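Local coordinates for fucoxanthin chlorophyll a/c-binding protein Lhcq10 (Chaetoceros gracilis, PDB 6L4U) that binds chlorophyll a, chlorophyll c1 and a fucoxanthin-type carotenoid and probably harvests light as a membrane antenna protein of photosystem I, at residues S124-W129 with P238-E243. Sequence-based numbering, arbitrary orientation.
Sequences SPPEQW and PHYDGE. With CLA (chlorophyll a), chain B.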
ATOM      1  N   SER Z 124     104.707 -36.492 -11.942  1.00 71.46           N
ATOM      2  CA  SER Z 124     103.623 -37.370 -11.523  1.00 71.46           C
ATOM      3  C   SER Z 124     102.345 -37.050 -12.313  1.00 71.46           C
ATOM      4  O   SER Z 124     101.461 -36.378 -11.773  1.00 71.46           O
ATOM      5  CB  SER Z 124     103.433 -37.097 -10.033  1.00 71.46           C
ATOM      6  OG  SER Z 124     104.205 -37.958  -9.249  1.00 71.46           O
ATOM      7  N   PRO Z 125     102.240 -37.481 -13.577  1.00 77.05           N
ATOM      8  CA  PRO Z 125     101.445 -36.748 -14.631  1.00 77.05           C
ATOM      9  C   PRO Z 125      99.973 -36.472 -14.322  1.00 77.05           C
ATOM     10  O   PRO Z 125      99.432 -35.503 -14.876  1.00 77.05           O
ATOM     11  CB  PRO Z 125     101.591 -37.649 -15.874  1.00 77.05           C
ATOM     12  CG  PRO Z 125     102.272 -38.907 -15.413  1.00 77.05           C
ATOM     13  CD  PRO Z 125     103.000 -38.605 -14.146  1.00 77.05           C
ATOM     14  N   PRO Z 126      99.263 -37.255 -13.486  1.00 76.34           N
ATOM     15  CA  PRO Z 126      97.958 -36.745 -13.011  1.00 76.34           C
ATOM     16  C   PRO Z 126      98.038 -35.472 -12.176  1.00 76.34           C
ATOM     17  O   PRO Z 126      97.129 -34.638 -12.261  1.00 76.34           O
ATOM     18  CB  PRO Z 126      97.386 -37.916 -12.197  1.00 76.34           C
ATOM     19  CG  PRO Z 126      98.444 -38.908 -12.123  1.00 76.34           C
ATOM     20  CD  PRO Z 126      99.282 -38.720 -13.318  1.00 76.34           C
ATOM     21  N   GLU Z 127      99.085 -35.294 -11.370  1.00 77.95           N
ATOM     22  CA  GLU Z 127      99.336 -33.991 -10.758  1.00 77.95           C
ATOM     23  C   GLU Z 127      99.713 -32.953 -11.794  1.00 77.95           C
ATOM     24  O   GLU Z 127      99.470 -31.759 -11.576  1.00 77.95           O
ATOM     25  CB  GLU Z 127     100.429 -34.146  -9.703  1.00 77.95           C
ATOM     26  CG  GLU Z 127      99.879 -34.529  -8.359  1.00 77.95           C
ATOM     27  CD  GLU Z 127     100.139 -35.980  -8.056  1.00 77.95           C
ATOM     28  OE1 GLU Z 127     100.352 -36.732  -9.032  1.00 77.95           O
ATOM     29  OE2 GLU Z 127     100.073 -36.385  -6.881  1.00 77.95           O
ATOM     30  N   GLN Z 128     100.272 -33.370 -12.941  1.00 83.08           N
ATOM     31  CA  GLN Z 128     100.802 -32.312 -13.776  1.00 83.08           C
ATOM     32  C   GLN Z 128      99.704 -31.747 -14.674  1.00 83.08           C
ATOM     33  O   GLN Z 128      99.802 -30.593 -15.094  1.00 83.08           O
ATOM     34  CB  GLN Z 128     102.099 -32.744 -14.497  1.00 83.08           C
ATOM     35  CG  GLN Z 128     102.426 -32.247 -15.863  1.00 83.08           C
ATOM     36  CD  GLN Z 128     103.542 -32.992 -16.565  1.00 83.08           C
ATOM     37  OE1 GLN Z 128     104.105 -33.966 -16.068  1.00 83.08           O
ATOM     38  NE2 GLN Z 128     103.898 -32.490 -17.737  1.00 83.08           N
ATOM     39  N   TRP Z 129      98.590 -32.475 -14.846  1.00 84.58           N
ATOM     40  CA  TRP Z 129      97.413 -31.892 -15.496  1.00 84.58           C
ATOM     41  C   TRP Z 129      96.767 -30.807 -14.638  1.00 84.58           C
ATOM     42  O   TRP Z 129      96.246 -29.823 -15.178  1.00 84.58           O
ATOM     43  CB  TRP Z 129      96.382 -32.981 -15.820  1.00 84.58           C
ATOM     44  CG  TRP Z 129      95.083 -32.437 -16.368  1.00 84.58           C
ATOM     45  CD1 TRP Z 129      93.936 -32.181 -15.669  1.00 84.58           C
ATOM     46  CD2 TRP Z 129      94.810 -32.074 -17.727  1.00 84.58           C
ATOM     47  NE1 TRP Z 129      92.972 -31.683 -16.507  1.00 84.58           N
ATOM     48  CE2 TRP Z 129      93.481 -31.610 -17.776  1.00 84.58           C
ATOM     49  CE3 TRP Z 129      95.559 -32.101 -18.906  1.00 84.58           C
ATOM     50  CZ2 TRP Z 129      92.888 -31.172 -18.956  1.00 84.58           C
ATOM     51  CZ3 TRP Z 129      94.965 -31.670 -20.079  1.00 84.58           C
ATOM     52  CH2 TRP Z 129      93.643 -31.213 -20.094  1.00 84.58           C
ATOM     53  N   PRO Z 238     103.141 -43.120  -8.158  1.00 70.46           N
ATOM     54  CA  PRO Z 238     103.313 -42.286  -6.957  1.00 70.46           C
ATOM     55  C   PRO Z 238     102.062 -41.782  -6.237  1.00 70.46           C
ATOM     56  O   PRO Z 238     102.182 -40.795  -5.501  1.00 70.46           O
ATOM     57  CB  PRO Z 238     104.122 -41.102  -7.494  1.00 70.46           C
ATOM     58  CG  PRO Z 238     103.698 -41.017  -8.905  1.00 70.46           C
ATOM     59  CD  PRO Z 238     103.474 -42.383  -9.390  1.00 70.46           C
ATOM     60  N   HIS Z 239     100.890 -42.396  -6.446  1.00 76.99           N
ATOM     61  CA  HIS Z 239      99.683 -42.198  -5.622  1.00 76.99           C
ATOM     62  C   HIS Z 239      99.180 -40.746  -5.652  1.00 76.99           C
ATOM     63  O   HIS Z 239      99.341 -39.979  -4.698  1.00 76.99           O
ATOM     64  CB  HIS Z 239      99.914 -42.665  -4.178  1.00 76.99           C
ATOM     65  CG  HIS Z 239      98.654 -42.796  -3.381  1.00 76.99           C
ATOM     66  ND1 HIS Z 239      98.642 -42.827  -2.003  1.00 76.99           N
ATOM     67  CD2 HIS Z 239      97.363 -42.912  -3.771  1.00 76.99           C
ATOM     68  CE1 HIS Z 239      97.397 -42.948  -1.578  1.00 76.99           C
ATOM     69  NE2 HIS Z 239      96.600 -42.998  -2.630  1.00 76.99           N
ATOM     70  N   TYR Z 240      98.612 -40.383  -6.813  1.00 77.72           N
ATOM     71  CA  TYR Z 240      98.089 -39.033  -7.036  1.00 77.72           C
ATOM     72  C   TYR Z 240      96.983 -38.653  -6.057  1.00 77.72           C
ATOM     73  O   TYR Z 240      96.905 -37.478  -5.674  1.00 77.72           O
ATOM     74  CB  TYR Z 240      97.592 -38.900  -8.476  1.00 77.72           C
ATOM     75  CG  TYR Z 240      96.504 -37.884  -8.726  1.00 77.72           C
ATOM     76  CD1 TYR Z 240      96.789 -36.523  -8.773  1.00 77.72           C
ATOM     77  CD2 TYR Z 240      95.195 -38.290  -8.956  1.00 77.72           C
ATOM     78  CE1 TYR Z 240      95.794 -35.594  -9.021  1.00 77.72           C
ATOM     79  CE2 TYR Z 240      94.198 -37.375  -9.204  1.00 77.72           C
ATOM     80  CZ  TYR Z 240      94.500 -36.028  -9.235  1.00 77.72           C
ATOM     81  OH  TYR Z 240      93.502 -35.113  -9.484  1.00 77.72           O
ATOM     82  N   ASP Z 241      96.088 -39.601  -5.699  1.00 77.19           N
ATOM     83  CA  ASP Z 241      95.264 -39.494  -4.479  1.00 77.19           C
ATOM     84  C   ASP Z 241      94.312 -38.285  -4.464  1.00 77.19           C
ATOM     85  O   ASP Z 241      93.836 -37.845  -3.416  1.00 77.19           O
ATOM     86  CB  ASP Z 241      96.280 -39.691  -3.333  1.00 77.19           C
ATOM     87  CG  ASP Z 241      96.759 -38.458  -2.599  1.00 77.19           C
ATOM     88  OD1 ASP Z 241      96.603 -37.270  -2.914  1.00 77.19           O
ATOM     89  OD2 ASP Z 241      97.775 -38.743  -1.930  1.00 77.19           O
ATOM     90  N   GLY Z 242      93.968 -37.795  -5.658  1.00 71.17           N
ATOM     91  CA  GLY Z 242      93.016 -36.711  -5.799  1.00 71.17           C
ATOM     92  C   GLY Z 242      91.726 -37.160  -6.453  1.00 71.17           C
ATOM     93  O   GLY Z 242      90.983 -37.964  -5.883  1.00 71.17           O
ATOM     94  N   GLU Z 243      91.440 -36.638  -7.642  1.00 79.06           N
ATOM     95  CA  GLU Z 243      90.349 -37.142  -8.471  1.00 79.06           C
ATOM     96  C   GLU Z 243      90.800 -37.082  -9.922  1.00 79.06           C
ATOM     97  O   GLU Z 243      90.884 -35.996 -10.504  1.00 79.06           O
ATOM     98  CB  GLU Z 243      89.057 -36.351  -8.265  1.00 79.06           C
ATOM     99  CG  GLU Z 243      87.944 -36.878  -9.141  1.00 79.06           C
ATOM    100  CD  GLU Z 243      87.597 -38.322  -8.828  1.00 79.06           C
ATOM    101  OE1 GLU Z 243      87.511 -38.692  -7.641  1.00 79.06           O
ATOM    102  OE2 GLU Z 243      87.491 -39.114  -9.775  1.00 79.06           O
TER
HETATM  103 MG   CLA B 303     101.431 -34.527 -23.311  1.00 89.15          MG
HETATM  104  CHA CLA B 303     103.137 -31.756 -22.096  1.00 89.15           C
HETATM  105  CHB CLA B 303      98.623 -33.324 -21.901  1.00 89.15           C
HETATM  106  CHC CLA B 303      99.733 -37.010 -24.881  1.00 89.15           C
HETATM  107  CHD CLA B 303     104.457 -35.415 -25.238  1.00 89.15           C
HETATM  108  NA  CLA B 303     100.940 -32.820 -22.245  1.00 89.15           N
HETATM  109  C1A CLA B 303     101.678 -31.890 -21.749  1.00 89.15           C
HETATM  110  C2A CLA B 303     100.981 -30.938 -20.796  1.00 89.15           C
HETATM  111  C3A CLA B 303      99.579 -31.507 -20.744  1.00 89.15           C
HETATM  112  C4A CLA B 303      99.735 -32.624 -21.707  1.00 89.15           C
HETATM  113  CMA CLA B 303      99.329 -32.160 -19.392  1.00 89.15           C
HETATM  114  CAA CLA B 303     100.757 -29.491 -21.273  1.00 89.15           C
HETATM  115  CBA CLA B 303     101.058 -29.075 -22.716  1.00 89.15           C
HETATM  116  CGA CLA B 303     100.183 -29.707 -23.771  1.00 89.15           C
HETATM  117  O1A CLA B 303      98.981 -29.831 -23.614  1.00 89.15           O
HETATM  118  O2A CLA B 303     100.799 -30.167 -25.004  1.00 89.15           O
HETATM  119  NB  CLA B 303      99.465 -35.092 -23.356  1.00 89.15           N
HETATM  120  C1B CLA B 303      98.442 -34.486 -22.765  1.00 89.15           C
HETATM  121  C2B CLA B 303      97.097 -35.045 -23.046  1.00 89.15           C
HETATM  122  C3B CLA B 303      97.436 -36.161 -23.954  1.00 89.15           C
HETATM  123  C4B CLA B 303      98.927 -36.093 -24.063  1.00 89.15           C
HETATM  124  CMB CLA B 303      95.751 -34.593 -22.545  1.00 89.15           C
HETATM  125  CAB CLA B 303      96.491 -37.118 -24.584  1.00 89.15           C
HETATM  126  CBB CLA B 303      96.627 -38.424 -24.475  1.00 89.15           C
HETATM  127  NC  CLA B 303     101.997 -35.899 -24.740  1.00 89.15           N
HETATM  128  C1C CLA B 303     101.145 -36.811 -25.251  1.00 89.15           C
HETATM  129  C2C CLA B 303     101.726 -37.689 -26.298  1.00 89.15           C
HETATM  130  C3C CLA B 303     103.117 -37.213 -26.396  1.00 89.15           C
HETATM  131  C4C CLA B 303     103.166 -36.118 -25.394  1.00 89.15           C
HETATM  132  CMC CLA B 303     101.068 -38.796 -27.077  1.00 89.15           C
HETATM  133  CAC CLA B 303     104.213 -37.716 -27.302  1.00 89.15           C
HETATM  134  CBC CLA B 303     104.105 -36.892 -28.566  1.00 89.15           C
HETATM  135  ND  CLA B 303     103.305 -33.827 -23.690  1.00 89.15           N
HETATM  136  C1D CLA B 303     104.498 -34.232 -24.377  1.00 89.15           C
HETATM  137  C2D CLA B 303     105.695 -33.385 -24.144  1.00 89.15           C
HETATM  138  C3D CLA B 303     105.117 -32.378 -23.213  1.00 89.15           C
HETATM  139  C4D CLA B 303     103.778 -32.700 -23.029  1.00 89.15           C
HETATM  140  CMD CLA B 303     107.125 -33.377 -24.606  1.00 89.15           C
HETATM  141  CAD CLA B 303     105.410 -31.159 -22.415  1.00 89.15           C
HETATM  142  OBD CLA B 303     106.541 -30.558 -22.335  1.00 89.15           O
HETATM  143  CBD CLA B 303     104.173 -30.744 -21.729  1.00 89.15           C
HETATM  144  CGD CLA B 303     104.409 -30.448 -20.279  1.00 89.15           C
HETATM  145  O1D CLA B 303     104.822 -29.340 -19.944  1.00 89.15           O
HETATM  146  O2D CLA B 303     104.130 -31.460 -19.277  1.00 89.15           O
HETATM  147  CED CLA B 303     104.115 -31.086 -17.908  1.00 89.15           C
HETATM  148  C1  CLA B 303     100.008 -30.448 -26.155  1.00 89.15           C
HETATM  149  C2  CLA B 303     100.014 -31.932 -26.433  1.00 89.15           C
HETATM  150  C3  CLA B 303     100.968 -32.497 -27.189  1.00 89.15           C
HETATM  151  C4  CLA B 303     102.076 -31.679 -27.791  1.00 89.15           C
HETATM  152  C5  CLA B 303     100.930 -33.981 -27.442  1.00 89.15           C
HETATM  153  C6  CLA B 303     100.154 -34.324 -28.703  1.00 89.15           C
HETATM  154  C7  CLA B 303      99.191 -35.474 -28.440  1.00 89.15           C
HETATM  155  C8  CLA B 303      98.715 -36.102 -29.743  1.00 89.15           C
HETATM  156  C9  CLA B 303      97.425 -36.880 -29.517  1.00 89.15           C
HETATM  157  C10 CLA B 303      99.809 -37.008 -30.294  1.00 89.15           C
HETATM  158  C11 CLA B 303     100.256 -36.573 -31.685  1.00 89.15           C
HETATM  159  C12 CLA B 303     101.693 -36.072 -31.664  1.00 89.15           C
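In this three-helix chlorophyll a/c-binding fold, the short helix 125-130, between helices 73-102 and 137-153, meets the C-terminal loop that follows helix 196-223. Tyr240 carries most of the contact. Its CG lies anti to the backbone N (chi1 153°), which sets the ring alongside Pro126 and Glu127. Pro126 covers one face in a CH-pi contact, with CB 3.9 Å from the centroid of the Tyr240 ring and 22° off the ring normal. Gly242 N lies over the opposite face, toward the rim, so the ring is sandwiched. Glu127 comes in at the ring edge. Its chain bends at chi2, and the carboxylate stands nearly perpendicular to the ring, at 86°. Glu127 CD is 3.5 Å from Tyr240 CD1, and Glu127 OE2 reaches to 3.3 Å from Tyr240 CA. An alanine in place of Glu127 would remove the CG and carboxylate from this edge and would probably leave the tyrosine ring less firmly held there. The phenol OH accepts a weak hydrogen bond from Glu243 N and is also hydrogen-bonded to Asp130, which ties the loop to the end of the short helix. Glu243 in turn forms a salt bridge with Lys225. The short helix also touches pigments. Pro125 O is hydrogen-bonded to a carotenoid, and the edge of the Trp129 ring meets a chlorophyll methyl, with CE3 3.8 Å from CLA CMA. The modelled Gln128 NE2 lies only 1.4 Å from CLA CED, the methyl of the chlorophyll ester, far too short for a non-bonded contact and probably an overlap in the model rather than a real bond. At the start of both segments Ser124 packs against the ring of Pro238, with Ser124 OG 3.1 Å from Pro238 CG.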